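Local coordinates for glycosyl hydrolase family 2, TIM barrel domain protein (Parabacteroides merdae ATCC 43184, PDB 6DXU), which probably hydrolyses beta-glucuronides in the human gut as a bacterial beta-glucuronidase of glycoside hydrolase family 2, at residues V121-T125 with R157-P163; V202-I207 with E289-K293; Y590-F596 with V609-V615. All coordinates share one frame; numbering follows the deposited sequence.

Interaction 1 of 3, residues V121-T125 with R157-P163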
# COMPACT_ATOMS: atom_id res chain seq x y z
N VAL D 121 -12.81 2.66 15.51
CA VAL D 121 -13.34 3.67 16.42
C VAL D 121 -13.07 5.04 15.83
O VAL D 121 -11.93 5.33 15.46
CB VAL D 121 -12.70 3.53 17.81
CG1 VAL D 121 -13.31 4.53 18.79
CG2 VAL D 121 -12.86 2.12 18.28
N TYR D 122 -14.09 5.91 15.83
CA TYR D 122 -13.97 7.25 15.27
C TYR D 122 -14.43 8.30 16.27
O TYR D 122 -15.47 8.14 16.92
CB TYR D 122 -14.81 7.41 14.00
CG TYR D 122 -14.39 6.50 12.90
CD1 TYR D 122 -14.83 5.20 12.85
CD2 TYR D 122 -13.52 6.95 11.89
CE1 TYR D 122 -14.45 4.35 11.83
CE2 TYR D 122 -13.13 6.11 10.86
CZ TYR D 122 -13.60 4.81 10.84
OH TYR D 122 -13.24 3.95 9.84
N VAL D 123 -13.64 9.36 16.39
CA VAL D 123 -14.03 10.58 17.09
C VAL D 123 -14.26 11.64 16.03
O VAL D 123 -13.32 12.03 15.32
CB VAL D 123 -12.94 11.00 18.10
CG1 VAL D 123 -13.25 12.40 18.63
CG2 VAL D 123 -12.82 9.97 19.23
N TYR D 124 -15.51 12.10 15.90
CA TYR D 124 -15.93 12.88 14.73
C TYR D 124 -15.50 12.12 13.47
O TYR D 124 -15.88 10.95 13.31
CB TYR D 124 -15.36 14.31 14.78
CG TYR D 124 -16.01 15.27 13.81
CD1 TYR D 124 -17.40 15.36 13.68
CD2 TYR D 124 -15.22 16.05 12.97
CE1 TYR D 124 -17.98 16.24 12.75
CE2 TYR D 124 -15.79 16.92 12.05
CZ TYR D 124 -17.16 17.02 11.95
OH TYR D 124 -17.69 17.89 11.02
N THR D 125 -14.68 12.72 12.60
CA THR D 125 -14.26 12.05 11.38
C THR D 125 -12.89 11.40 11.49
O THR D 125 -12.36 10.93 10.48
CB THR D 125 -14.26 13.03 10.20
OG1 THR D 125 -13.41 14.14 10.51
CG2 THR D 125 -15.68 13.53 9.91
N ARG D 157 -22.27 22.36 16.38
CA ARG D 157 -23.45 21.62 15.97
C ARG D 157 -23.79 20.47 16.91
O ARG D 157 -24.95 20.05 16.97
CB ARG D 157 -23.12 21.13 14.55
CG ARG D 157 -24.07 20.25 13.87
CD ARG D 157 -23.77 20.34 12.37
NE ARG D 157 -22.56 19.64 11.93
CZ ARG D 157 -22.49 18.32 11.77
NH1 ARG D 157 -23.56 17.58 12.05
NH2 ARG D 157 -21.37 17.74 11.34
N PHE D 158 -22.83 20.01 17.69
CA PHE D 158 -23.03 18.88 18.59
C PHE D 158 -23.30 19.33 20.02
O PHE D 158 -23.36 18.48 20.92
CB PHE D 158 -21.83 17.94 18.51
CG PHE D 158 -21.70 17.30 17.16
CD1 PHE D 158 -22.38 16.12 16.88
CD2 PHE D 158 -20.97 17.91 16.16
CE1 PHE D 158 -22.28 15.54 15.62
CE2 PHE D 158 -20.87 17.34 14.91
CZ PHE D 158 -21.52 16.15 14.64
N LYS D 159 -23.43 20.63 20.25
CA LYS D 159 -23.98 21.17 21.49
C LYS D 159 -23.14 20.75 22.69
O LYS D 159 -23.67 20.45 23.76
CB LYS D 159 -25.45 20.79 21.64
CG LYS D 159 -26.28 21.39 20.49
CD LYS D 159 -27.73 20.95 20.52
CE LYS D 159 -28.51 21.60 19.39
NZ LYS D 159 -29.90 21.05 19.29
N GLY D 160 -21.82 20.75 22.51
CA GLY D 160 -20.89 20.44 23.57
C GLY D 160 -20.54 18.98 23.72
O GLY D 160 -19.60 18.66 24.46
N LYS D 161 -21.25 18.09 23.05
CA LYS D 161 -20.91 16.68 23.12
C LYS D 161 -19.97 16.29 21.98
O LYS D 161 -19.73 17.07 21.07
CB LYS D 161 -22.16 15.82 23.10
CG LYS D 161 -23.07 16.05 24.32
CD LYS D 161 -24.28 15.15 24.27
CE LYS D 161 -25.18 15.39 25.47
NZ LYS D 161 -26.33 14.44 25.49
N VAL D 162 -19.41 15.09 22.08
CA VAL D 162 -18.42 14.60 21.12
C VAL D 162 -19.01 13.37 20.42
O VAL D 162 -19.35 12.40 21.09
CB VAL D 162 -17.09 14.24 21.80
CG1 VAL D 162 -16.10 13.67 20.77
CG2 VAL D 162 -16.52 15.46 22.53
N PRO D 163 -19.13 13.37 19.10
CA PRO D 163 -19.70 12.19 18.43
C PRO D 163 -18.67 11.07 18.42
O PRO D 163 -17.55 11.23 17.93
CB PRO D 163 -20.02 12.69 17.01
CG PRO D 163 -19.11 13.85 16.80
CD PRO D 163 -18.80 14.45 18.15
O HOH W 1 -17.63 9.76 15.05
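Tyr124 meets Pro163, Phe158 and Arg157 in turn, from the root of its ring to its hydroxyl, and a backbone bond accompanies the first of these meetings. Tyr124 N donates to Pro163 O over 3.0 Å, almost straight at 170° and tilted slightly out of the carbonyl plane. A water lies within donating reach of two carbonyls, one from each segment, 2.7 Å from Tyr124 O and 3.2 Å from Pro163 O, though it has more acceptors about it than protons to give.

Among the apolar contacts, Val123 CG1 touches Val162 CG1 at 3.8 Å, each branch being the one turned away from its own backbone N, and helix 143-150 packs against both valines. Pro163 CG comes to the tyrosine ring edge, 3.9 Å from Tyr124 CD1.

These segments belong to adjacent antiparallel strands, 118-123 and 162-169, of the six-stranded sheet in the family 2 sugar-binding domain. The bond from Tyr124 lies where the first strand gives way to the turn into strand 126-132, while a type I' turn from Phe158 to Lys161 leads into the second.

The aromatic and charged groups lie beyond the sheet proper. With CG anti to the backbone N (chi1 -166°), the Tyr124 ring swings toward the 157-163 segment, and its CE1 reaches Phe158 CE2 at 3.8 Å; the two ring planes stand at 80°. Phe158 CE2 also sits over the centre of the Arg157 guanidinium, while Pro163 CG covers part of a Phe158 face. Arg157 NH2 approaches the Tyr124 ring in its plane, 3.7 Å from Tyr124 OH, but its hydrogen bond goes to the carbonyl of Val51, at the end of helix 48-51, whose side chains also pack on Tyr124.

Interaction 2 of 3, residues V202-I207 with E289-K293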
# COMPACT_ATOMS: atom_id res chain seq x y z
N VAL D 202 -0.71 10.89 35.38
CA VAL D 202 0.11 9.70 35.57
C VAL D 202 -0.77 8.60 36.12
O VAL D 202 -1.41 8.77 37.16
CB VAL D 202 1.29 9.95 36.52
CG1 VAL D 202 2.15 8.69 36.62
CG2 VAL D 202 2.13 11.13 36.04
N SER D 203 -0.79 7.45 35.43
CA SER D 203 -1.59 6.32 35.89
C SER D 203 -0.81 5.04 35.60
O SER D 203 0.35 5.07 35.17
CB SER D 203 -2.97 6.31 35.22
OG SER D 203 -2.86 6.29 33.82
N PHE D 204 -1.45 3.91 35.86
CA PHE D 204 -0.85 2.60 35.66
C PHE D 204 -1.43 1.98 34.39
O PHE D 204 -2.65 1.83 34.27
CB PHE D 204 -1.10 1.70 36.87
CG PHE D 204 -0.57 2.25 38.17
CD1 PHE D 204 -1.43 2.76 39.13
CD2 PHE D 204 0.79 2.25 38.43
CE1 PHE D 204 -0.94 3.28 40.33
CE2 PHE D 204 1.29 2.76 39.61
CZ PHE D 204 0.42 3.27 40.57
N GLU D 205 -0.55 1.63 33.45
CA GLU D 205 -0.95 0.92 32.25
C GLU D 205 -1.10 -0.57 32.50
O GLU D 205 -2.01 -1.21 31.95
CB GLU D 205 0.09 1.17 31.14
CG GLU D 205 -0.21 0.45 29.84
CD GLU D 205 0.69 0.89 28.70
OE1 GLU D 205 1.77 1.46 28.98
OE2 GLU D 205 0.34 0.63 27.53
N GLN D 206 -0.22 -1.15 33.31
CA GLN D 206 -0.26 -2.56 33.66
C GLN D 206 0.14 -2.69 35.13
O GLN D 206 1.04 -1.98 35.58
CB GLN D 206 0.75 -3.41 32.85
CG GLN D 206 0.65 -3.40 31.32
CD GLN D 206 -0.48 -4.25 30.79
OE1 GLN D 206 -1.07 -5.04 31.54
NE2 GLN D 206 -0.77 -4.12 29.50
N ILE D 207 -0.52 -3.58 35.86
CA ILE D 207 -0.10 -3.98 37.20
C ILE D 207 0.01 -5.49 37.21
O ILE D 207 -1.00 -6.18 37.04
CB ILE D 207 -1.07 -3.51 38.29
CG1 ILE D 207 -1.17 -1.98 38.29
CG2 ILE D 207 -0.61 -4.01 39.68
CD1 ILE D 207 -2.32 -1.45 39.12
N GLU D 289 -2.88 -2.33 46.85
CA GLU D 289 -3.39 -0.98 46.61
C GLU D 289 -2.21 -0.10 46.22
O GLU D 289 -1.26 0.03 46.98
CB GLU D 289 -4.10 -0.45 47.85
CG GLU D 289 -4.58 0.98 47.79
CD GLU D 289 -5.21 1.43 49.10
OE1 GLU D 289 -4.48 1.51 50.12
OE2 GLU D 289 -6.43 1.70 49.11
N LEU D 290 -2.28 0.51 45.03
CA LEU D 290 -1.19 1.33 44.51
C LEU D 290 -1.67 2.77 44.38
O LEU D 290 -2.75 3.01 43.84
CB LEU D 290 -0.70 0.83 43.14
CG LEU D 290 -0.18 -0.60 43.06
CD1 LEU D 290 0.46 -0.87 41.70
CD2 LEU D 290 0.79 -0.86 44.17
N THR D 291 -0.85 3.71 44.85
CA THR D 291 -1.16 5.13 44.78
C THR D 291 -0.01 5.86 44.09
O THR D 291 1.15 5.63 44.42
CB THR D 291 -1.38 5.72 46.17
OG1 THR D 291 -2.51 5.08 46.77
CG2 THR D 291 -1.63 7.22 46.10
N VAL D 292 -0.33 6.71 43.12
CA VAL D 292 0.70 7.53 42.49
C VAL D 292 0.33 9.00 42.71
O VAL D 292 -0.74 9.45 42.29
CB VAL D 292 0.89 7.18 41.00
CG1 VAL D 292 -0.43 7.09 40.29
CG2 VAL D 292 1.83 8.18 40.34
N LYS D 293 1.22 9.73 43.37
CA LYS D 293 0.99 11.10 43.79
C LYS D 293 2.01 12.04 43.14
O LYS D 293 3.20 11.73 43.08
CB LYS D 293 1.12 11.26 45.32
CG LYS D 293 -0.03 10.71 46.14
CD LYS D 293 0.13 11.06 47.63
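Phe204 reaches across to Leu290 and Val292 and carries the tight centre of this contact. Its CZ lies 3.7 Å from Leu290 CB, and its CE1 is 3.8 Å from Val292 CG1, the ring and the valine running past one another head to tail. Leu290 CD1 lies over one face of the ring, toward the rim. The same methyl meets Ile207 CD1 tip to tip at 3.8 Å. At the other end, Val292 sets CG1 between its backbone N and carbonyl carbon (chi1 48°), which turns CG2 to Val202 CG1, also at 3.8 Å.

Away from this centre the contact thins out: Ser203 and Thr291 point away from the opposite segment, Ser203 still buried and Thr291 partly exposed, its OG1 bonded to Thr300. Glu205, at the chain's corner, is exposed; with Gln206 it forms a classic beta bulge opposite Ser227.

The segments meet through apolar packing, and Gln297 NE2 bonds to both Val202 O and Val292 O; this fits the facing sheets of the immunoglobulin-like sandwich of family 2 enzymes. Strand 203-213 pairs with 219-229, whose Phe228 meets the Phe204 ring, whereas strand 286-294 lies between 237-244 and 297-305.

Interaction 3 of 3, residues Y590-F596 with V609-V615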
# COMPACT_ATOMS: atom_id res chain seq x y z
N TYR D 590 -17.67 -31.21 32.25
CA TYR D 590 -18.86 -31.42 31.43
C TYR D 590 -19.01 -30.28 30.42
O TYR D 590 -18.68 -29.12 30.71
CB TYR D 590 -20.09 -31.49 32.35
CG TYR D 590 -21.36 -31.81 31.60
CD1 TYR D 590 -22.08 -30.80 30.96
CD2 TYR D 590 -21.83 -33.12 31.50
CE1 TYR D 590 -23.23 -31.09 30.22
CE2 TYR D 590 -22.99 -33.42 30.77
CZ TYR D 590 -23.68 -32.39 30.13
OH TYR D 590 -24.82 -32.65 29.39
N TRP D 591 -19.52 -30.60 29.22
CA TRP D 591 -19.74 -29.61 28.17
C TRP D 591 -21.22 -29.48 27.81
O TRP D 591 -21.80 -30.43 27.26
CB TRP D 591 -18.95 -29.95 26.89
CG TRP D 591 -19.27 -28.98 25.77
CD1 TRP D 591 -20.31 -29.04 24.88
CD2 TRP D 591 -18.57 -27.75 25.48
NE1 TRP D 591 -20.29 -27.94 24.04
CE2 TRP D 591 -19.23 -27.14 24.38
CE3 TRP D 591 -17.44 -27.14 26.02
CZ2 TRP D 591 -18.80 -25.94 23.84
CZ3 TRP D 591 -17.01 -25.93 25.47
CH2 TRP D 591 -17.69 -25.35 24.38
N PRO D 592 -21.87 -28.32 28.01
CA PRO D 592 -21.48 -27.15 28.79
C PRO D 592 -22.38 -27.03 30.01
O PRO D 592 -23.26 -27.87 30.22
CB PRO D 592 -21.77 -26.00 27.84
CG PRO D 592 -23.12 -26.45 27.25
CD PRO D 592 -23.02 -27.99 27.15
N PHE D 593 -22.20 -25.96 30.77
CA PHE D 593 -23.13 -25.68 31.86
C PHE D 593 -24.51 -25.32 31.33
O PHE D 593 -25.53 -25.80 31.85
CB PHE D 593 -22.57 -24.56 32.73
CG PHE D 593 -23.41 -24.26 33.93
CD1 PHE D 593 -23.61 -25.22 34.90
CD2 PHE D 593 -23.98 -23.00 34.10
CE1 PHE D 593 -24.37 -24.94 36.03
CE2 PHE D 593 -24.72 -22.71 35.21
CZ PHE D 593 -24.92 -23.68 36.19
N LYS D 594 -24.57 -24.43 30.34
CA LYS D 594 -25.82 -23.83 29.89
C LYS D 594 -25.97 -23.98 28.38
O LYS D 594 -25.01 -23.77 27.63
CB LYS D 594 -25.88 -22.35 30.29
CG LYS D 594 -27.20 -21.66 29.97
CD LYS D 594 -27.17 -20.20 30.40
CE LYS D 594 -26.41 -19.36 29.34
NZ LYS D 594 -26.09 -17.98 29.82
N ASP D 595 -27.19 -24.34 27.94
CA ASP D 595 -27.51 -24.34 26.51
C ASP D 595 -27.03 -23.04 25.87
O ASP D 595 -27.19 -21.96 26.45
CB ASP D 595 -29.03 -24.46 26.28
CG ASP D 595 -29.59 -25.86 26.57
OD1 ASP D 595 -28.83 -26.82 26.86
OD2 ASP D 595 -30.83 -25.99 26.51
N PHE D 596 -26.49 -23.14 24.65
CA PHE D 596 -26.00 -21.98 23.93
C PHE D 596 -26.25 -22.16 22.44
O PHE D 596 -26.39 -23.28 21.93
CB PHE D 596 -24.50 -21.75 24.16
CG PHE D 596 -23.64 -22.85 23.62
CD1 PHE D 596 -23.13 -22.78 22.33
CD2 PHE D 596 -23.37 -23.97 24.39
CE1 PHE D 596 -22.34 -23.81 21.82
CE2 PHE D 596 -22.61 -25.01 23.89
CZ PHE D 596 -22.08 -24.92 22.60
N VAL D 609 -29.45 -24.37 18.64
CA VAL D 609 -29.02 -24.38 20.04
C VAL D 609 -28.38 -25.72 20.33
O VAL D 609 -28.94 -26.78 20.01
CB VAL D 609 -30.18 -24.09 21.01
CG1 VAL D 609 -29.74 -24.32 22.47
CG2 VAL D 609 -30.66 -22.64 20.84
N ASN D 610 -27.18 -25.68 20.89
CA ASN D 610 -26.53 -26.87 21.44
C ASN D 610 -27.19 -27.13 22.78
O ASN D 610 -27.07 -26.32 23.71
CB ASN D 610 -25.03 -26.63 21.58
CG ASN D 610 -24.28 -27.87 22.07
OD1 ASN D 610 -24.72 -28.55 23.01
ND2 ASN D 610 -23.13 -28.15 21.47
N GLN D 611 -27.93 -28.24 22.90
CA GLN D 611 -28.78 -28.46 24.06
C GLN D 611 -28.16 -29.43 25.07
O GLN D 611 -28.88 -30.12 25.79
CB GLN D 611 -30.16 -28.95 23.62
CG GLN D 611 -30.89 -27.91 22.76
CD GLN D 611 -32.23 -28.41 22.23
OE1 GLN D 611 -32.35 -28.81 21.07
NE2 GLN D 611 -33.25 -28.37 23.09
N LYS D 612 -26.84 -29.47 25.16
CA LYS D 612 -26.18 -30.33 26.15
C LYS D 612 -26.13 -29.72 27.54
O LYS D 612 -25.69 -30.39 28.48
CB LYS D 612 -24.76 -30.64 25.68
CG LYS D 612 -24.71 -31.52 24.45
CD LYS D 612 -23.25 -31.77 24.03
CE LYS D 612 -23.17 -32.70 22.84
NZ LYS D 612 -23.83 -32.13 21.63
N GLY D 613 -26.56 -28.47 27.71
CA GLY D 613 -26.44 -27.85 29.01
C GLY D 613 -27.25 -28.58 30.07
O GLY D 613 -28.17 -29.34 29.77
N VAL D 614 -26.85 -28.39 31.33
CA VAL D 614 -27.69 -28.80 32.45
C VAL D 614 -28.56 -27.65 32.90
O VAL D 614 -29.36 -27.80 33.84
CB VAL D 614 -26.83 -29.38 33.59
CG1 VAL D 614 -25.99 -30.52 33.06
CG2 VAL D 614 -25.96 -28.31 34.24
N VAL D 615 -28.43 -26.51 32.26
CA VAL D 615 -29.26 -25.34 32.50
C VAL D 615 -29.73 -24.83 31.15
O VAL D 615 -28.97 -24.87 30.17
CB VAL D 615 -28.47 -24.26 33.27
CG1 VAL D 615 -29.30 -23.01 33.44
CG2 VAL D 615 -28.03 -24.82 34.65
O HOH W 2 -33.18 -27.34 26.04
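The rings of Phe596, Phe593, Tyr590 and Trp591 each meet the 609-615 segment differently. Asn610 CB sits over one face of Phe596, 3.8 Å from the ring centroid, and the Asn610 side chain runs alongside; Trp591 NE1, Pro592 CG and Lys594 O lie at the ring's edge. Phe593 has Val615 CG2 over a face, a CH-pi contact at 4.0 Å from the centroid. Val614 CG1 covers a Tyr590 face, while Lys612 O lies at that ring's edge and accepts a hydrogen bond from Tyr590 OH at 2.6 Å, in the carbonyl plane. The edge of Trp591 is approached by Lys612 CD and by Asn610 ND2, whose polar partner beyond the segments is Asp183.

Phe596 and Asn610 form an antiparallel hydrogen-bonded pair: Asn610 N donates to Phe596 O at 2.7 Å and the return bond is long and weak. Asp595 N donates to Val615 O at 2.9 Å and 165°. Phe593 O takes weak, bent bonds from both Val614 N and Val615 N. Gly613 CA points a C-H at Pro592 O, 3.4 Å away and nearly straight; this buried carbonyl has no hydrogen-bond partner in the model. Lys612 CB presses on Pro592 CD at 3.5 Å, beside the cis peptide preceding the proline. Asn610 OD1 accepts from Lys612 N, closing an Asx turn.

Asp595, its CG anti to the carbonyl carbon (chi1 -73°), brings OD1 to within 2.9 Å of Gly613 N, a weak bond, while a water links Asp595 OD2 to Gln611 NE2; Gln611 OE1 accepts from Val606 N. Segment 590-596 follows strand 587-589 of the TIM barrel. Beyond the segments, Lys612 pairs with Asp518, and Lys594 with Glu351 and the carbonyl of Asp335. Lys622, salt-bridged to Asp595, would probably favour the ionised carboxylate, and each buried lysine amine has an acidic partner.

How the interactions relate
The three contacts follow one another along the chain without interlocking: interaction 1 in the sugar-binding domain, interaction 2 in the next beta domain and interaction 3 at the barrel. Centres of interactions 1 and 2 are 30 Å apart, with nearest atoms about 16 Å from each other; interaction 3 stands off further, its nearest atoms about 27 Å from either. Interaction 3 lies closest of the three to a ligand: the side chain of Gln611 is about 7 Å from a bicine whose pocket includes Asn604, and Asn604 ND2 bonds to Val609 O. The Val609 side chain is about 9 Å from a sodium ion. The Leu290 side chain of interaction 2 is about 14 Å from a bicine.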